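Local coordinates for protein diaminopimelate decarboxylase (PDB 1TWI) that catalyses the pyridoxal-phosphate-dependent decarboxylation of meso-diaminopimelate to L-lysine, the final step of lysine biosynthesis by the diaminopimelate route, at residues 26-31 with 409-414; 71-76 with 401-406. All coordinates share one frame; numbering follows the deposited sequence.

In the fold
Contacts 1 and 2 lie about 10 Å apart, centre to centre, and use the two adjacent antiparallel strands 402-407 and 410-415. Contact 1 is at the surface, where the end of helix 21-28 rests one phenyl ring on strand 410-415. Contact 2 is buried, with the start of helix 74-82 from the pyridoxal-binding barrel meeting strand 402-407. The chemistry follows the place: aliphatic groups against an aromatic ring in contact 1, an amide, a thioether and branched aliphatic chains in contact 2, where the polar atoms bond to the backbone. Backbone pairing of F412 with L405 and of I414 with M403 joins the two, and both touch the second subunit.

Contact 1 (26-31 with 409-414); sequences EKFGTP and KGVFLI
F28, the last residue of helix 21-28, carries this contact by bringing its ring up to V411 and L413 of strand 410-415. The tight part is on the V411 side: F28 CE2 lies 3.8 Å from V411 CG1, and the methyl meets the ring at a slant. V411 holds CG1 opposite its backbone N (chi1 -180°), which brings that branch rather than CG2 to the phenyl group. Farther along the strand the fit is slacker, with F28 CD1 4.3 Å from L413 CD1. The backbones keep well apart, F28 CA and L413 CA being 8.3 Å from each other.

The solvent side is looser still. K27 is exposed; along its extended chain K27 NZ stays 5.5 Å from V411 O, although K27 CG does pack over one face of the F28 ring, 3.8 Å above its plane and offset toward the rim.

G29, with positive phi (87°), turns the chain out of the helix immediately after F28, and the F28 carbonyl oxygen accepts hydrogen bonds from R402 NH1 and R417 NH2, which hold this helix end to strand 402-407 and to R417. F28 and V411 both also touch V404 on strand 402-407, and V411 reaches L24 one helical turn before F28. The helix end thus packs on the beta hairpin 402-415, while F412, pointing away from it, meets H432 of the second subunit.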
loop_
_atom_site.group_PDB
_atom_site.type_symbol
_atom_site.label_atom_id
_atom_site.label_comp_id
_atom_site.label_asym_id
_atom_site.label_seq_id
_atom_site.Cartn_x
_atom_site.Cartn_y
_atom_site.Cartn_z
ATOM N N GLU A 26 9.909 22.910 9.688
ATOM C CA GLU A 26 9.205 24.030 10.331
ATOM C C GLU A 26 8.376 24.896 9.363
ATOM O O GLU A 26 7.255 25.295 9.665
ATOM C CB GLU A 26 10.185 24.942 11.080
ATOM C CG GLU A 26 10.753 24.257 12.337
ATOM C CD GLU A 26 11.876 25.066 13.010
ATOM O OE1 GLU A 26 12.473 24.554 13.988
ATOM O OE2 GLU A 26 12.148 26.197 12.556
ATOM N N LYS A 27 8.918 25.178 8.206
ATOM C CA LYS A 27 8.187 25.988 7.292
ATOM C C LYS A 27 7.046 25.232 6.595
ATOM O O LYS A 27 5.932 25.762 6.459
ATOM C CB LYS A 27 9.152 26.542 6.271
ATOM C CG LYS A 27 8.516 27.255 5.089
ATOM C CD LYS A 27 9.606 27.924 4.262
ATOM C CE LYS A 27 9.045 28.479 2.972
ATOM N NZ LYS A 27 10.095 29.267 2.242
ATOM N N PHE A 28 7.294 23.974 6.209
ATOM C CA PHE A 28 6.291 23.228 5.454
ATOM C C PHE A 28 5.466 22.192 6.230
ATOM O O PHE A 28 4.495 21.672 5.684
ATOM C CB PHE A 28 6.942 22.558 4.235
ATOM C CG PHE A 28 7.522 23.521 3.246
ATOM C CD1 PHE A 28 6.704 24.121 2.260
ATOM C CD2 PHE A 28 8.894 23.843 3.278
ATOM C CE1 PHE A 28 7.250 25.019 1.316
ATOM C CE2 PHE A 28 9.445 24.738 2.357
ATOM C CZ PHE A 28 8.632 25.330 1.370
ATOM N N GLY A 29 5.822 21.922 7.482
ATOM C CA GLY A 29 5.088 20.959 8.274
ATOM C C GLY A 29 5.612 19.552 8.064
ATOM O O GLY A 29 6.380 19.309 7.128
ATOM N N THR A 30 5.247 18.638 8.944
ATOM C CA THR A 30 5.663 17.233 8.824
ATOM C C THR A 30 4.370 16.362 8.804
ATOM O O THR A 30 3.358 16.790 9.328
ATOM C CB THR A 30 6.533 16.822 10.046
ATOM O OG1 THR A 30 5.936 17.334 11.231
ATOM C CG2 THR A 30 7.931 17.419 9.945
ATOM N N PRO A 31 4.415 15.130 8.240
ATOM C CA PRO A 31 5.576 14.530 7.573
ATOM C C PRO A 31 5.858 15.228 6.265
ATOM O O PRO A 31 4.954 15.764 5.645
ATOM C CB PRO A 31 5.161 13.068 7.390
ATOM C CG PRO A 31 3.691 13.176 7.141
ATOM C CD PRO A 31 3.234 14.245 8.147
ATOM N N LYS A 409 17.642 27.096 -7.307
ATOM C CA LYS A 409 16.706 28.220 -7.456
ATOM C C LYS A 409 15.875 28.576 -6.228
ATOM O O LYS A 409 15.261 29.642 -6.189
ATOM C CB LYS A 409 15.734 27.924 -8.591
ATOM C CG LYS A 409 16.382 27.525 -9.895
ATOM C CD LYS A 409 16.423 28.686 -10.809
ATOM C CE LYS A 409 16.859 28.279 -12.194
ATOM N NZ LYS A 409 16.809 29.547 -12.993
ATOM N N GLY A 410 15.806 27.665 -5.256
ATOM C CA GLY A 410 15.005 27.893 -4.054
ATOM C C GLY A 410 14.361 26.565 -3.635
ATOM O O GLY A 410 14.699 25.527 -4.214
ATOM N N VAL A 411 13.472 26.566 -2.649
ATOM C CA VAL A 411 12.813 25.327 -2.243
ATOM C C VAL A 411 11.384 25.505 -2.734
ATOM O O VAL A 411 10.753 26.550 -2.440
ATOM C CB VAL A 411 12.783 25.156 -0.690
ATOM C CG1 VAL A 411 12.060 23.797 -0.306
ATOM C CG2 VAL A 411 14.209 25.147 -0.147
ATOM N N PHE A 412 10.858 24.520 -3.452
ATOM C CA PHE A 412 9.505 24.665 -3.984
ATOM C C PHE A 412 8.540 23.567 -3.569
ATOM O O PHE A 412 8.880 22.391 -3.571
ATOM C CB PHE A 412 9.567 24.720 -5.531
ATOM C CG PHE A 412 10.478 25.798 -6.056
ATOM C CD1 PHE A 412 11.848 25.538 -6.264
ATOM C CD2 PHE A 412 9.975 27.052 -6.338
ATOM C CE1 PHE A 412 12.718 26.525 -6.768
ATOM C CE2 PHE A 412 10.825 28.077 -6.848
ATOM C CZ PHE A 412 12.218 27.801 -7.065
ATOM N N LEU A 413 7.307 23.954 -3.241
ATOM C CA LEU A 413 6.308 22.946 -2.887
ATOM C C LEU A 413 5.952 22.235 -4.204
ATOM O O LEU A 413 5.524 22.862 -5.176
ATOM C CB LEU A 413 5.055 23.620 -2.236
ATOM C CG LEU A 413 3.958 22.657 -1.705
ATOM C CD1 LEU A 413 4.558 21.755 -0.581
ATOM C CD2 LEU A 413 2.756 23.458 -1.142
ATOM N N ILE A 414 6.146 20.923 -4.277
ATOM C CA ILE A 414 5.759 20.230 -5.511
ATOM C C ILE A 414 4.604 19.253 -5.322
ATOM O O ILE A 414 4.125 18.656 -6.300
ATOM C CB ILE A 414 6.936 19.478 -6.194
ATOM C CG1 ILE A 414 7.590 18.477 -5.214
ATOM C CG2 ILE A 414 7.999 20.549 -6.643
ATOM C CD1 ILE A 414 8.530 17.481 -5.962
#

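Contact 2 (71-76 with 401-406); sequences NANLAI and PRMVLT
N73 CA and M403 CA lie 9.5 Å apart and A75 CA and L405 CA 8.4 Å, so side chains span the gap between a loop running into helix 74-82 and an extended strand, 402-407. The loop is shaped by its own asparagines. N71 OD1 takes the backbone N of N73 at 3.2 Å, closing an Asx turn, and N73 is the N-cap of the helix.

N73 OD1 caps with two bonds: A75 N at 2.9 Å comes from 44° above the carbonyl plane, while I76 N at 3.3 Å lies in that plane on a lone pair. N73 ND2 donates to the I414 carbonyl oxygen, so the amide is held at both ends and its rotation is fixed. The N73 and M403 side chains approach from opposite directions. M403 bends at its last torsion (chi3 -63°), setting its methyl over one face of the N73 amide, displaced toward ND2; M403 CE is 3.3 Å from N73 ND2, a close van der Waals touch that also includes N73 CB and CG. Beside this, I76 CD1 and L405 CD1 meet at 4.1 Å, their aliphatic chains crossing at a slant. L405 also packs on L433 of the second subunit, from which D427 accepts a hydrogen bond from L74 N.

Helix 74-82 follows strand 62-67 of the parallel barrel. K69, which forms the internal aldimine with pyridoxal phosphate in the enzyme but is not so modified in this structure, lies in the same loop, two residues before N71. A capped barrel helix packed on the separate beta-sheet region fits the two-domain, fold-type III architecture of these decarboxylases, and the contact joins the two domains close to the dimer interface.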
loop_
_atom_site.group_PDB
_atom_site.type_symbol
_atom_site.label_atom_id
_atom_site.label_comp_id
_atom_site.label_asym_id
_atom_site.label_seq_id
_atom_site.Cartn_x
_atom_site.Cartn_y
_atom_site.Cartn_z
ATOM N N ASN A 71 8.168 7.095 -9.363
ATOM C CA ASN A 71 7.788 8.432 -8.859
ATOM C C ASN A 71 7.337 9.206 -10.102
ATOM O O ASN A 71 8.174 9.539 -10.966
ATOM C CB ASN A 71 9.009 9.151 -8.267
ATOM C CG ASN A 71 8.606 10.394 -7.435
ATOM O OD1 ASN A 71 7.666 11.102 -7.796
ATOM N ND2 ASN A 71 9.317 10.660 -6.354
ATOM N N ALA A 72 6.039 9.463 -10.219
ATOM C CA ALA A 72 5.502 10.205 -11.365
ATOM C C ALA A 72 4.962 11.582 -10.968
ATOM O O ALA A 72 4.069 12.114 -11.638
ATOM C CB ALA A 72 4.385 9.385 -12.097
ATOM N N ASN A 73 5.496 12.158 -9.890
ATOM C CA ASN A 73 5.083 13.494 -9.481
ATOM C C ASN A 73 5.398 14.438 -10.681
ATOM O O ASN A 73 6.508 14.390 -11.271
ATOM C CB ASN A 73 5.820 13.938 -8.199
ATOM C CG ASN A 73 5.673 15.433 -7.956
ATOM O OD1 ASN A 73 6.376 16.239 -8.570
ATOM N ND2 ASN A 73 4.734 15.814 -7.097
ATOM N N LEU A 74 4.443 15.312 -11.041
ATOM C CA LEU A 74 4.602 16.127 -12.248
ATOM C C LEU A 74 5.842 16.999 -12.282
ATOM O O LEU A 74 6.425 17.219 -13.349
ATOM C CB LEU A 74 3.329 17.002 -12.508
ATOM C CG LEU A 74 3.183 17.672 -13.901
ATOM C CD1 LEU A 74 3.215 16.586 -14.998
ATOM C CD2 LEU A 74 1.798 18.448 -13.970
ATOM N N ALA A 75 6.275 17.498 -11.135
ATOM C CA ALA A 75 7.505 18.325 -11.185
ATOM C C ALA A 75 8.725 17.419 -11.474
ATOM O O ALA A 75 9.640 17.808 -12.226
ATOM C CB ALA A 75 7.732 19.090 -9.853
ATOM N N ILE A 76 8.737 16.235 -10.858
ATOM C CA ILE A 76 9.879 15.310 -11.035
ATOM C C ILE A 76 9.966 14.850 -12.495
ATOM O O ILE A 76 11.054 14.802 -13.070
ATOM C CB ILE A 76 9.758 14.059 -10.089
ATOM C CG1 ILE A 76 9.784 14.507 -8.612
ATOM C CG2 ILE A 76 10.889 13.039 -10.380
ATOM C CD1 ILE A 76 10.980 15.431 -8.265
ATOM N N PRO A 401 1.205 13.100 2.315
ATOM C CA PRO A 401 2.009 14.265 2.673
ATOM C C PRO A 401 2.438 15.260 1.614
ATOM O O PRO A 401 2.397 15.000 0.406
ATOM C CB PRO A 401 3.211 13.610 3.307
ATOM C CG PRO A 401 3.409 12.405 2.347
ATOM C CD PRO A 401 2.061 11.906 2.077
ATOM N N ARG A 402 2.884 16.408 2.103
ATOM C CA ARG A 402 3.433 17.433 1.224
ATOM C C ARG A 402 4.794 16.945 0.761
ATOM O O ARG A 402 5.376 16.093 1.413
ATOM C CB ARG A 402 3.691 18.714 2.004
ATOM C CG ARG A 402 2.577 19.717 1.911
ATOM C CD ARG A 402 2.873 20.941 2.767
ATOM N NE ARG A 402 2.040 22.059 2.354
ATOM C CZ ARG A 402 2.170 23.286 2.850
ATOM N NH1 ARG A 402 3.099 23.535 3.814
ATOM N NH2 ARG A 402 1.433 24.276 2.333
ATOM N N MET A 403 5.280 17.511 -0.350
ATOM C CA MET A 403 6.617 17.233 -0.864
ATOM C C MET A 403 7.176 18.553 -1.397
ATOM O O MET A 403 6.438 19.304 -2.053
ATOM C CB MET A 403 6.629 16.285 -2.070
ATOM C CG MET A 403 5.843 14.994 -1.834
ATOM S SD MET A 403 6.538 13.611 -2.868
ATOM C CE MET A 403 6.214 14.311 -4.611
ATOM N N VAL A 404 8.474 18.801 -1.166
ATOM C CA VAL A 404 9.117 19.990 -1.694
ATOM C C VAL A 404 10.320 19.525 -2.522
ATOM O O VAL A 404 10.811 18.372 -2.353
ATOM C CB VAL A 404 9.633 20.961 -0.592
ATOM C CG1 VAL A 404 8.455 21.607 0.146
ATOM C CG2 VAL A 404 10.523 20.219 0.445
ATOM N N LEU A 405 10.754 20.406 -3.430
ATOM C CA LEU A 405 11.908 20.191 -4.288
ATOM C C LEU A 405 12.958 21.233 -3.859
ATOM O O LEU A 405 12.643 22.440 -3.795
ATOM C CB LEU A 405 11.565 20.423 -5.771
ATOM C CG LEU A 405 12.750 20.183 -6.740
ATOM C CD1 LEU A 405 13.023 18.699 -7.007
ATOM C CD2 LEU A 405 12.465 20.902 -8.026
ATOM N N THR A 406 14.167 20.775 -3.497
ATOM C CA THR A 406 15.235 21.692 -3.116
ATOM C C THR A 406 16.045 21.805 -4.382
ATOM O O THR A 406 16.421 20.798 -4.988
ATOM C CB THR A 406 16.126 21.157 -1.948
ATOM O OG1 THR A 406 16.543 19.823 -2.249
ATOM C CG2 THR A 406 15.376 21.206 -0.626
#